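Long-range contacts in possible phosphoglycerate mutase GPM2 (Mycobacterium tuberculosis, PDB 2A6P), which dephosphorylates a broad range of phosphate monoesters, sugar phosphates among them, and can serve as a fructose-1,6-bisphosphatase in gluconeogenesis, with negligible phosphoglycerate mutase activity: residues H11-L16 against V147-H152; V35-T40 against L71-L76; P60-S65 against L79-V84; D132-L137 against R157-R162. All coordinates share one frame; numbering follows the deposited sequence.

Contact 1: residues H11-L16 against V147-H152; sequences HRLLLL and VLFVSH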
loop_
_atom_site.group_PDB
_atom_site.type_symbol
_atom_site.label_atom_id
_atom_site.label_comp_id
_atom_site.label_asym_id
_atom_site.label_seq_id
_atom_site.Cartn_x
_atom_site.Cartn_y
_atom_site.Cartn_z
ATOM N N HIS A 11 11.435 -13.959 -3.555
ATOM C CA HIS A 11 12.067 -12.659 -3.299
ATOM C C HIS A 11 11.153 -11.444 -3.445
ATOM O O HIS A 11 10.009 -11.564 -3.898
ATOM C CB HIS A 11 13.314 -12.488 -4.166
ATOM C CG HIS A 11 14.447 -13.370 -3.747
ATOM N ND1 HIS A 11 14.670 -14.611 -4.305
ATOM C CD2 HIS A 11 15.344 -13.241 -2.741
ATOM C CE1 HIS A 11 15.652 -15.211 -3.656
ATOM N NE2 HIS A 11 16.077 -14.402 -2.702
ATOM N N ARG A 12 11.674 -10.274 -3.062
ATOM C CA ARG A 12 10.907 -9.029 -3.091
ATOM C C ARG A 12 11.579 -7.845 -3.783
ATOM O O ARG A 12 12.802 -7.769 -3.879
ATOM C CB ARG A 12 10.584 -8.585 -1.660
ATOM C CG ARG A 12 9.768 -9.543 -0.831
ATOM C CD ARG A 12 9.874 -9.177 0.648
ATOM N NE ARG A 12 11.259 -9.266 1.115
ATOM C CZ ARG A 12 11.671 -8.971 2.347
ATOM N NH1 ARG A 12 10.804 -8.559 3.269
ATOM N NH2 ARG A 12 12.959 -9.089 2.656
ATOM N N LEU A 13 10.754 -6.906 -4.238
ATOM C CA LEU A 13 11.235 -5.680 -4.876
ATOM C C LEU A 13 10.895 -4.536 -3.915
ATOM O O LEU A 13 9.719 -4.273 -3.657
ATOM C CB LEU A 13 10.529 -5.449 -6.221
ATOM C CG LEU A 13 10.651 -4.045 -6.841
ATOM C CD1 LEU A 13 12.117 -3.703 -7.102
ATOM C CD2 LEU A 13 9.852 -3.981 -8.123
ATOM N N LEU A 14 11.905 -3.881 -3.356
ATOM C CA LEU A 14 11.623 -2.780 -2.444
ATOM C C LEU A 14 11.946 -1.481 -3.158
ATOM O O LEU A 14 12.840 -1.437 -4.002
ATOM C CB LEU A 14 12.468 -2.856 -1.166
ATOM C CG LEU A 14 12.889 -4.143 -0.439
ATOM C CD1 LEU A 14 12.796 -3.877 1.056
ATOM C CD2 LEU A 14 12.034 -5.324 -0.816
ATOM N N LEU A 15 11.206 -0.427 -2.835
ATOM C CA LEU A 15 11.451 0.878 -3.429
ATOM C C LEU A 15 11.586 1.886 -2.307
ATOM O O LEU A 15 10.806 1.870 -1.360
ATOM C CB LEU A 15 10.305 1.297 -4.352
ATOM C CG LEU A 15 10.048 0.364 -5.532
ATOM C CD1 LEU A 15 9.122 -0.777 -5.111
ATOM C CD2 LEU A 15 9.427 1.163 -6.646
ATOM N N LEU A 16 12.580 2.759 -2.413
ATOM C CA LEU A 16 12.809 3.787 -1.402
ATOM C C LEU A 16 12.848 5.167 -2.050
ATOM O O LEU A 16 13.661 5.404 -2.961
ATOM C CB LEU A 16 14.144 3.542 -0.686
ATOM C CG LEU A 16 14.608 4.688 0.235
ATOM C CD1 LEU A 16 13.630 4.832 1.404
ATOM C CD2 LEU A 16 16.025 4.444 0.755
ATOM N N VAL A 147 15.641 -7.173 -4.549
ATOM C CA VAL A 147 15.990 -5.962 -5.311
ATOM C C VAL A 147 15.529 -4.669 -4.621
ATOM O O VAL A 147 14.411 -4.593 -4.115
ATOM C CB VAL A 147 15.364 -6.008 -6.741
ATOM C CG1 VAL A 147 15.617 -4.695 -7.473
ATOM C CG2 VAL A 147 15.952 -7.178 -7.528
ATOM N N LEU A 148 16.396 -3.655 -4.607
ATOM C CA LEU A 148 16.065 -2.368 -3.996
ATOM C C LEU A 148 16.288 -1.183 -4.941
ATOM O O LEU A 148 17.405 -0.942 -5.406
ATOM C CB LEU A 148 16.882 -2.154 -2.711
ATOM C CG LEU A 148 16.786 -0.761 -2.061
ATOM C CD1 LEU A 148 15.354 -0.446 -1.701
ATOM C CD2 LEU A 148 17.651 -0.708 -0.820
ATOM N N PHE A 149 15.214 -0.452 -5.225
ATOM C CA PHE A 149 15.299 0.719 -6.084
ATOM C C PHE A 149 15.295 1.951 -5.204
ATOM O O PHE A 149 14.398 2.105 -4.367
ATOM C CB PHE A 149 14.076 0.843 -7.012
ATOM C CG PHE A 149 14.027 -0.148 -8.154
ATOM C CD1 PHE A 149 15.125 -0.939 -8.486
ATOM C CD2 PHE A 149 12.875 -0.241 -8.937
ATOM C CE1 PHE A 149 15.076 -1.813 -9.593
ATOM C CE2 PHE A 149 12.815 -1.104 -10.038
ATOM C CZ PHE A 149 13.919 -1.893 -10.368
ATOM N N VAL A 150 16.281 2.829 -5.375
ATOM C CA VAL A 150 16.299 4.090 -4.629
ATOM C C VAL A 150 15.930 5.072 -5.741
ATOM O O VAL A 150 16.734 5.328 -6.640
ATOM C CB VAL A 150 17.681 4.400 -4.073
ATOM C CG1 VAL A 150 17.662 5.755 -3.329
ATOM C CG2 VAL A 150 18.118 3.259 -3.158
ATOM N N SER A 151 14.709 5.602 -5.685
ATOM C CA SER A 151 14.209 6.458 -6.756
ATOM C C SER A 151 13.365 7.661 -6.302
ATOM O O SER A 151 13.621 8.236 -5.241
ATOM C CB SER A 151 13.428 5.551 -7.734
ATOM O OG SER A 151 12.872 6.239 -8.840
ATOM N N HIS A 152 12.371 8.038 -7.111
ATOM C CA HIS A 152 11.513 9.182 -6.806
ATOM C C HIS A 152 10.021 8.872 -6.617
ATOM O O HIS A 152 9.566 7.759 -6.882
ATOM C CB HIS A 152 11.686 10.253 -7.889
ATOM C CG HIS A 152 13.107 10.677 -8.088
ATOM N ND1 HIS A 152 14.019 9.912 -8.786
ATOM C CD2 HIS A 152 13.783 11.768 -7.658
ATOM C CE1 HIS A 152 15.194 10.516 -8.780
ATOM N NE2 HIS A 152 15.079 11.643 -8.101
#

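Contact 2: residues V35-T40 against L71-L76; sequences VELTDT and LDTAKL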
loop_
_atom_site.group_PDB
_atom_site.type_symbol
_atom_site.label_atom_id
_atom_site.label_comp_id
_atom_site.label_asym_id
_atom_site.label_seq_id
_atom_site.Cartn_x
_atom_site.Cartn_y
_atom_site.Cartn_z
ATOM N N VAL A 35 18.441 19.277 -6.809
ATOM C CA VAL A 35 18.147 19.902 -5.528
ATOM C C VAL A 35 18.785 19.048 -4.434
ATOM O O VAL A 35 18.852 17.825 -4.550
ATOM C CB VAL A 35 16.617 20.000 -5.306
ATOM C CG1 VAL A 35 16.314 20.595 -3.948
ATOM C CG2 VAL A 35 15.999 20.856 -6.391
ATOM N N GLU A 36 19.263 19.689 -3.375
ATOM C CA GLU A 36 19.900 18.968 -2.282
ATOM C C GLU A 36 18.899 18.536 -1.212
ATOM O O GLU A 36 17.807 19.087 -1.115
ATOM C CB GLU A 36 20.967 19.850 -1.624
ATOM C CG GLU A 36 22.113 20.245 -2.539
ATOM C CD GLU A 36 22.989 19.059 -2.897
ATOM O OE1 GLU A 36 23.142 18.777 -4.106
ATOM O OE2 GLU A 36 23.524 18.411 -1.965
ATOM N N LEU A 37 19.284 17.534 -0.427
ATOM C CA LEU A 37 18.461 17.049 0.668
ATOM C C LEU A 37 18.577 18.106 1.759
ATOM O O LEU A 37 19.618 18.747 1.885
ATOM C CB LEU A 37 19.014 15.733 1.226
ATOM C CG LEU A 37 18.980 14.443 0.406
ATOM C CD1 LEU A 37 19.599 13.327 1.244
ATOM C CD2 LEU A 37 17.548 14.076 0.023
ATOM N N THR A 38 17.521 18.318 2.529
ATOM C CA THR A 38 17.603 19.277 3.628
ATOM C C THR A 38 18.211 18.489 4.779
ATOM O O THR A 38 18.423 17.284 4.660
ATOM C CB THR A 38 16.223 19.768 4.048
ATOM O OG1 THR A 38 15.400 18.644 4.390
ATOM C CG2 THR A 38 15.574 20.536 2.910
ATOM N N ASP A 39 18.515 19.152 5.887
ATOM C CA ASP A 39 19.076 18.429 7.019
ATOM C C ASP A 39 18.039 17.418 7.488
ATOM O O ASP A 39 18.378 16.356 8.007
ATOM C CB ASP A 39 19.432 19.387 8.162
ATOM C CG ASP A 39 20.685 20.190 7.873
ATOM O OD1 ASP A 39 21.735 19.571 7.577
ATOM O OD2 ASP A 39 20.624 21.439 7.939
ATOM N N THR A 40 16.769 17.761 7.309
ATOM C CA THR A 40 15.693 16.870 7.694
ATOM C C THR A 40 15.730 15.707 6.710
ATOM O O THR A 40 15.432 14.567 7.061
ATOM C CB THR A 40 14.316 17.576 7.625
ATOM O OG1 THR A 40 14.305 18.695 8.520
ATOM C CG2 THR A 40 13.205 16.621 8.030
ATOM N N LEU A 71 21.362 9.625 -4.652
ATOM C CA LEU A 71 22.659 9.019 -4.366
ATOM C C LEU A 71 22.981 9.288 -2.899
ATOM O O LEU A 71 23.438 8.407 -2.168
ATOM C CB LEU A 71 23.748 9.626 -5.260
ATOM C CG LEU A 71 23.719 9.190 -6.731
ATOM C CD1 LEU A 71 24.697 10.028 -7.534
ATOM C CD2 LEU A 71 24.075 7.699 -6.833
ATOM N N ASP A 72 22.722 10.521 -2.481
ATOM C CA ASP A 72 22.964 10.947 -1.107
ATOM C C ASP A 72 22.173 10.083 -0.138
ATOM O O ASP A 72 22.706 9.620 0.878
ATOM C CB ASP A 72 22.541 12.404 -0.923
ATOM C CG ASP A 72 23.648 13.262 -0.363
ATOM O OD1 ASP A 72 24.282 12.840 0.630
ATOM O OD2 ASP A 72 23.876 14.361 -0.913
ATOM N N THR A 73 20.895 9.876 -0.448
ATOM C CA THR A 73 20.033 9.065 0.407
ATOM C C THR A 73 20.602 7.651 0.590
ATOM O O THR A 73 20.672 7.141 1.714
ATOM C CB THR A 73 18.610 8.971 -0.178
ATOM O OG1 THR A 73 18.039 10.281 -0.261
ATOM C CG2 THR A 73 17.726 8.096 0.703
ATOM N N ALA A 74 21.012 7.026 -0.513
ATOM C CA ALA A 74 21.571 5.672 -0.458
ATOM C C ALA A 74 22.775 5.607 0.475
ATOM O O ALA A 74 22.884 4.706 1.300
ATOM C CB ALA A 74 21.969 5.205 -1.857
ATOM N N LYS A 75 23.682 6.565 0.332
ATOM C CA LYS A 75 24.883 6.629 1.167
ATOM C C LYS A 75 24.499 6.803 2.640
ATOM O O LYS A 75 24.991 6.077 3.514
ATOM C CB LYS A 75 25.765 7.802 0.726
ATOM C CG LYS A 75 27.076 7.920 1.485
ATOM C CD LYS A 75 27.883 9.088 0.954
ATOM C CE LYS A 75 29.231 9.194 1.644
ATOM N NZ LYS A 75 30.054 10.305 1.074
ATOM N N LEU A 76 23.622 7.769 2.909
ATOM C CA LEU A 76 23.167 8.043 4.265
ATOM C C LEU A 76 22.403 6.866 4.848
ATOM O O LEU A 76 22.420 6.649 6.051
ATOM C CB LEU A 76 22.287 9.291 4.279
ATOM C CG LEU A 76 23.054 10.561 3.914
ATOM C CD1 LEU A 76 22.108 11.733 3.744
ATOM C CD2 LEU A 76 24.065 10.838 4.994
HETATM O O HOH W 1 21.663 16.035 -1.639
#

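Contact 3: residues P60-S65 against L79-V84; sequences PIVICS and LTVNEV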
loop_
_atom_site.group_PDB
_atom_site.type_symbol
_atom_site.label_atom_id
_atom_site.label_comp_id
_atom_site.label_asym_id
_atom_site.label_seq_id
_atom_site.Cartn_x
_atom_site.Cartn_y
_atom_site.Cartn_z
ATOM N N PRO A 60 20.758 -8.187 -1.277
ATOM C CA PRO A 60 20.138 -7.150 -2.112
ATOM C C PRO A 60 21.001 -6.475 -3.177
ATOM O O PRO A 60 22.142 -6.078 -2.911
ATOM C CB PRO A 60 19.670 -6.111 -1.091
ATOM C CG PRO A 60 19.630 -6.842 0.189
ATOM C CD PRO A 60 20.793 -7.747 0.128
ATOM N N ILE A 61 20.453 -6.341 -4.384
ATOM C CA ILE A 61 21.160 -5.623 -5.434
ATOM C C ILE A 61 20.475 -4.253 -5.423
ATOM O O ILE A 61 19.254 -4.157 -5.584
ATOM C CB ILE A 61 21.020 -6.285 -6.829
ATOM C CG1 ILE A 61 21.718 -5.404 -7.877
ATOM C CG2 ILE A 61 19.567 -6.510 -7.162
ATOM C CD1 ILE A 61 21.668 -5.958 -9.298
ATOM N N VAL A 62 21.262 -3.205 -5.197
ATOM C CA VAL A 62 20.739 -1.840 -5.124
ATOM C C VAL A 62 20.966 -1.014 -6.389
ATOM O O VAL A 62 22.110 -0.786 -6.807
ATOM C CB VAL A 62 21.361 -1.083 -3.926
ATOM C CG1 VAL A 62 20.774 0.312 -3.828
ATOM C CG2 VAL A 62 21.127 -1.872 -2.623
ATOM N N ILE A 63 19.860 -0.576 -6.987
ATOM C CA ILE A 63 19.867 0.240 -8.194
ATOM C C ILE A 63 19.414 1.633 -7.759
ATOM O O ILE A 63 18.401 1.769 -7.063
ATOM C CB ILE A 63 18.899 -0.333 -9.257
ATOM C CG1 ILE A 63 19.345 -1.739 -9.680
ATOM C CG2 ILE A 63 18.912 0.545 -10.502
ATOM C CD1 ILE A 63 19.215 -2.785 -8.609
ATOM N N CYS A 64 20.145 2.662 -8.178
ATOM C CA CYS A 64 19.846 4.030 -7.752
ATOM C C CYS A 64 19.705 5.061 -8.877
ATOM O O CYS A 64 20.358 4.955 -9.906
ATOM C CB CYS A 64 20.951 4.488 -6.775
ATOM S SG CYS A 64 20.700 6.063 -5.885
ATOM N N SER A 65 18.849 6.059 -8.663
ATOM C CA SER A 65 18.655 7.129 -9.637
ATOM C C SER A 65 19.916 8.018 -9.615
ATOM O O SER A 65 20.545 8.215 -8.558
ATOM C CB SER A 65 17.428 7.958 -9.275
ATOM O OG SER A 65 17.423 9.172 -10.006
ATOM N N LEU A 79 23.739 2.200 2.434
ATOM C CA LEU A 79 23.679 1.209 1.380
ATOM C C LEU A 79 24.862 1.335 0.426
ATOM O O LEU A 79 25.462 2.401 0.291
ATOM C CB LEU A 79 22.388 1.376 0.576
ATOM C CG LEU A 79 21.038 1.359 1.296
ATOM C CD1 LEU A 79 19.935 1.747 0.316
ATOM C CD2 LEU A 79 20.784 -0.020 1.877
ATOM N N THR A 80 25.201 0.235 -0.232
ATOM C CA THR A 80 26.265 0.256 -1.213
ATOM C C THR A 80 25.515 0.029 -2.524
ATOM O O THR A 80 24.821 -0.984 -2.698
ATOM C CB THR A 80 27.314 -0.856 -0.952
ATOM O OG1 THR A 80 26.715 -2.146 -1.123
ATOM C CG2 THR A 80 27.844 -0.742 0.468
ATOM N N VAL A 81 25.619 1.008 -3.419
ATOM C CA VAL A 81 24.941 0.968 -4.712
ATOM C C VAL A 81 25.654 0.089 -5.739
ATOM O O VAL A 81 26.863 0.214 -5.950
ATOM C CB VAL A 81 24.782 2.402 -5.287
ATOM C CG1 VAL A 81 24.106 2.349 -6.660
ATOM C CG2 VAL A 81 23.968 3.255 -4.318
ATOM N N ASN A 82 24.889 -0.787 -6.385
ATOM C CA ASN A 82 25.425 -1.704 -7.390
ATOM C C ASN A 82 25.305 -1.147 -8.804
ATOM O O ASN A 82 26.174 -1.384 -9.637
ATOM C CB ASN A 82 24.698 -3.055 -7.317
ATOM C CG ASN A 82 24.901 -3.748 -5.989
ATOM O OD1 ASN A 82 26.014 -4.157 -5.663
ATOM N ND2 ASN A 82 23.833 -3.876 -5.210
ATOM N N GLU A 83 24.227 -0.416 -9.072
ATOM C CA GLU A 83 24.002 0.161 -10.398
ATOM C C GLU A 83 23.359 1.549 -10.289
ATOM O O GLU A 83 22.389 1.736 -9.546
ATOM C CB GLU A 83 23.057 -0.722 -11.224
ATOM C CG GLU A 83 23.291 -2.232 -11.165
ATOM C CD GLU A 83 24.245 -2.749 -12.233
ATOM O OE1 GLU A 83 24.275 -2.162 -13.335
ATOM O OE2 GLU A 83 24.949 -3.753 -11.983
ATOM N N VAL A 84 23.910 2.514 -11.023
ATOM C CA VAL A 84 23.358 3.866 -11.057
ATOM C C VAL A 84 22.845 4.013 -12.485
ATOM O O VAL A 84 23.606 3.837 -13.433
ATOM C CB VAL A 84 24.425 4.941 -10.778
ATOM C CG1 VAL A 84 23.809 6.340 -10.916
ATOM C CG2 VAL A 84 24.982 4.762 -9.382
HETATM O O HOH W 2 24.338 -3.948 -2.768
#

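Contact 4: residues D132-L137 against R157-R162; sequences DSAVAL and RAVITR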
loop_
_atom_site.group_PDB
_atom_site.type_symbol
_atom_site.label_atom_id
_atom_site.label_comp_id
_atom_site.label_asym_id
_atom_site.label_seq_id
_atom_site.Cartn_x
_atom_site.Cartn_y
_atom_site.Cartn_z
ATOM N N ASP A 132 7.918 -0.381 -17.048
ATOM C CA ASP A 132 7.929 -1.808 -17.363
ATOM C C ASP A 132 9.351 -2.354 -17.481
ATOM O O ASP A 132 9.633 -3.464 -17.022
ATOM C CB ASP A 132 7.150 -2.094 -18.654
ATOM C CG ASP A 132 5.639 -1.932 -18.475
ATOM O OD1 ASP A 132 5.123 -2.342 -17.410
ATOM O OD2 ASP A 132 4.968 -1.407 -19.396
ATOM N N SER A 133 10.249 -1.585 -18.089
ATOM C CA SER A 133 11.632 -2.041 -18.218
ATOM C C SER A 133 12.218 -2.238 -16.815
ATOM O O SER A 133 12.958 -3.200 -16.564
ATOM C CB SER A 133 12.483 -1.020 -19.000
ATOM O OG SER A 133 12.048 -0.872 -20.349
ATOM N N ALA A 134 11.875 -1.323 -15.903
ATOM C CA ALA A 134 12.357 -1.387 -14.525
ATOM C C ALA A 134 11.852 -2.656 -13.841
ATOM O O ALA A 134 12.603 -3.321 -13.130
ATOM C CB ALA A 134 11.905 -0.144 -13.741
ATOM N N VAL A 135 10.583 -2.983 -14.053
ATOM C CA VAL A 135 10.008 -4.193 -13.472
ATOM C C VAL A 135 10.726 -5.427 -14.057
ATOM O O VAL A 135 11.028 -6.391 -13.339
ATOM C CB VAL A 135 8.499 -4.285 -13.772
ATOM C CG1 VAL A 135 7.966 -5.667 -13.381
ATOM C CG2 VAL A 135 7.755 -3.190 -13.011
ATOM N N ALA A 136 11.005 -5.372 -15.361
ATOM C CA ALA A 136 11.684 -6.465 -16.060
ATOM C C ALA A 136 13.069 -6.659 -15.462
ATOM O O ALA A 136 13.521 -7.791 -15.272
ATOM C CB ALA A 136 11.801 -6.155 -17.563
ATOM N N LEU A 137 13.738 -5.547 -15.168
ATOM C CA LEU A 137 15.065 -5.601 -14.579
ATOM C C LEU A 137 15.012 -6.333 -13.233
ATOM O O LEU A 137 15.795 -7.250 -12.972
ATOM C CB LEU A 137 15.598 -4.181 -14.381
ATOM C CG LEU A 137 16.947 -4.021 -13.675
ATOM C CD1 LEU A 137 18.059 -4.633 -14.512
ATOM C CD2 LEU A 137 17.218 -2.553 -13.446
ATOM N N ARG A 157 5.998 5.077 -7.863
ATOM C CA ARG A 157 4.588 4.733 -7.967
ATOM C C ARG A 157 4.311 4.086 -9.311
ATOM O O ARG A 157 3.438 3.224 -9.424
ATOM C CB ARG A 157 3.713 5.970 -7.893
ATOM C CG ARG A 157 3.677 6.717 -6.593
ATOM C CD ARG A 157 2.512 7.671 -6.750
ATOM N NE ARG A 157 2.638 8.873 -5.964
ATOM C CZ ARG A 157 1.702 9.808 -5.912
ATOM N NH1 ARG A 157 0.578 9.652 -6.603
ATOM N NH2 ARG A 157 1.905 10.896 -5.187
ATOM N N ALA A 158 5.031 4.545 -10.332
ATOM C CA ALA A 158 4.878 4.017 -11.679
ATOM C C ALA A 158 5.295 2.560 -11.647
ATOM O O ALA A 158 4.601 1.690 -12.178
ATOM C CB ALA A 158 5.764 4.789 -12.661
ATOM N N VAL A 159 6.447 2.297 -11.042
ATOM C CA VAL A 159 6.933 0.926 -10.948
ATOM C C VAL A 159 5.934 0.051 -10.197
ATOM O O VAL A 159 5.608 -1.046 -10.639
ATOM C CB VAL A 159 8.289 0.863 -10.246
ATOM C CG1 VAL A 159 8.696 -0.595 -10.020
ATOM C CG2 VAL A 159 9.332 1.589 -11.106
ATOM N N ILE A 160 5.435 0.549 -9.072
ATOM C CA ILE A 160 4.455 -0.198 -8.271
ATOM C C ILE A 160 3.183 -0.476 -9.065
ATOM O O ILE A 160 2.683 -1.607 -9.072
ATOM C CB ILE A 160 4.084 0.578 -6.991
ATOM C CG1 ILE A 160 5.302 0.656 -6.064
ATOM C CG2 ILE A 160 2.902 -0.080 -6.298
ATOM C CD1 ILE A 160 5.085 1.538 -4.876
ATOM N N THR A 161 2.657 0.560 -9.720
ATOM C CA THR A 161 1.442 0.420 -10.518
ATOM C C THR A 161 1.612 -0.652 -11.586
ATOM O O THR A 161 0.690 -1.411 -11.861
ATOM C CB THR A 161 1.068 1.746 -11.207
ATOM O OG1 THR A 161 0.850 2.754 -10.215
ATOM C CG2 THR A 161 -0.197 1.587 -12.026
ATOM N N ARG A 162 2.799 -0.707 -12.185
ATOM C CA ARG A 162 3.083 -1.686 -13.227
ATOM C C ARG A 162 3.354 -3.060 -12.636
ATOM O O ARG A 162 3.024 -4.082 -13.247
ATOM C CB ARG A 162 4.268 -1.220 -14.076
ATOM C CG ARG A 162 4.001 0.103 -14.803
ATOM C CD ARG A 162 2.738 0.004 -15.649
ATOM N NE ARG A 162 2.877 -1.008 -16.694
ATOM C CZ ARG A 162 1.866 -1.490 -17.407
ATOM N NH1 ARG A 162 0.629 -1.060 -17.187
ATOM N NH2 ARG A 162 2.097 -2.394 -18.349
#

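Contact 1: residues H11-L16 against V147-H152
L16 and F149 are joined through their backbones: L16 N donates to F149 O at 2.7 Å, while L16 O accepts from S151 N. Both polar groups of L16 are thus turned to the parallel neighbour. Its side chain shares a face of the sheet with L14, L148 and V150, and its CB lies 4.3 Å from L148 CD1.

On the other face sit L13, L15, V147 and F149. A chi2 of 60° brings L13 CD1 over the middle of the F149 ring, 3.9 Å from its centroid and 8° off the ring normal, a CH-pi contact. The same methyl also packs 3.7 Å from V147 CG1, so one carbon fills the corner between two side chains of the opposite strand. V147 is fixed at both ends of its backbone, its N bonding to R12 O and its O taking L14 N at 2.7 Å.

Strand 147-151 runs on into H152, by similarity the transition-state stabiliser, whose ring meets that of H18, the probable phosphohistidine. Five backbone hydrogen bonds pair N-H and C=O groups of the buried strands, and leucine, valine and phenylalanine line both faces, as befits two interior strands of the sheet.

Contact 2: residues V35-T40 against L71-L76
The loop that brings L37 up to the start of helix 39-53 runs past one side of segment 71-76 of helix 68-76, with L37 CA and D72 CA 7.8 Å apart, near enough for side chains but not for direct backbone bonds.

L37 does most of the touching. Its CG is anti to its own carbonyl carbon (chi1 -68°) and CD1 continues the extended chain toward the helix. There CD1 meets three residues: D72 CB at 3.8 Å, T73 OG1 at 3.7 Å and L76 CD1 at 3.9 Å. The side chains of L37 and D72 run antiparallel alongside one another, while T73 lies across the leucine. The T73 hydroxyl is bonded to R69 O within its own helix, so L37 packs against a polar atom that is already occupied.

Beside the leucine two acids come close, E36 OE2 and D72 OD2, 4.2 Å apart and with their carboxylate planes 74° from one another. A water off to one side bridges them. It donates to D72 OD2 at 2.9 Å and weakly to E36 OE2, and accepts from L37 N at 3.1 Å. D72 OD1 turns to R42 in a salt bridge.

The chemistry implies a leucine anchor flanked by an acid pair bridged by one water. The water, with R42, probably eases the repulsion between the carboxylates, and the loop is held next to T73, whose side chain packs on H18, the probable phosphohistidine.

Contact 3: residues P60-S65 against L79-V84
V62 packs against residues 79-81: its CB is 3.7 Å from T80 O, and its CG1 methyl faces L79 CD1 and V81 CG2 at the looser distances of 4.5 and 4.4 Å. V81 in turn leans its CG1 on C64 CB at 3.8 Å, so V81 touches both V62 and C64, which point to the same side of strand 61-64.

The backbone of V62 is gripped twice. Its O accepts from N82 N, in the carbonyl plane, and from E83 N, tilted 16° from it; two consecutive N-H groups converging on one carbonyl recall a beta bulge. Past this point the strands fall into parallel register, I63 with E83 and C64 with V84, and C64 N donates to E83 O at 2.8 Å. I63 and E83 project together from the same face, I63 CG1 4.1 Å from E83 CB. At the other end a water joins the segments, donating to P60 O at 3.1 Å and to T80 O at 3.0 Å.

This is the strand pairing of a beta-alpha-beta crossover, with helix 68-76 making the connection. The two sides are unequal: buried apolar residues on 61-64 face a short edge strand with more exposed ones, so apolar packing round V62 is combined with three backbone bonds and one bridging water.

Contact 4: residues D132-L137 against R157-R162
This is a helix-to-helix contact, largely buried, between 132-137 of helix 124-141 and 157-162 of helix 153-163, which pack together on one face of the central sheet. The segment axes approach to 9.0 Å and cross at -71°, so the touching region is short: an apolar spot next to one salt bridge.

V135 and V159 form the apolar part, V135 CG2 lying 4.1 Å from V159 CG1 and 3.9 Å from V159 O. The other branch of V159, CG2, packs 4.1 Å from A134 CB, so this valine straddles two residues of the facing helix while also resting on L13 and L15 of the sheet.

At the more open end D132 meets R162. The arginine folds at chi2 and chi3, and D132 OD1 comes to the edge of the guanidinium, taking NE at 2.7 Å on its syn side with an N-H...O angle of 164°. NH2 adds weak bonds to OD1 and OD2. The carboxylate and guanidinium planes are 67° apart, so the groups do not lie flat against each other, and NE makes the one strong bond. R162 NH1 reaches L166 O weakly.

Two helices joined through strand 147-151 and layered on the same sheet face are typical of the alpha/beta sandwich of histidine phosphatases.

In the fold
Contact 1 opens at the N-terminal strand and closes its loop only at 147-152, so contacts 2 and 3 are nested inside it. Those two cross: contact 3 opens at 60-65 before contact 2 closes at 71-76, and then closes at 79-84. They are in series with contact 4, which opens at 132-137, before contact 1 has closed, and closes at 157-162; contacts 1 and 4 therefore cross. Contacts 1 and 3 join strands of the central sheet. Contact 2 ties helix 68-76 to the loop before helix 39-53, where L16 meets T73. Contact 4 joins two helices on the sheet face bearing L13, L15 and F149, its centre about 24 Å from that of contact 2.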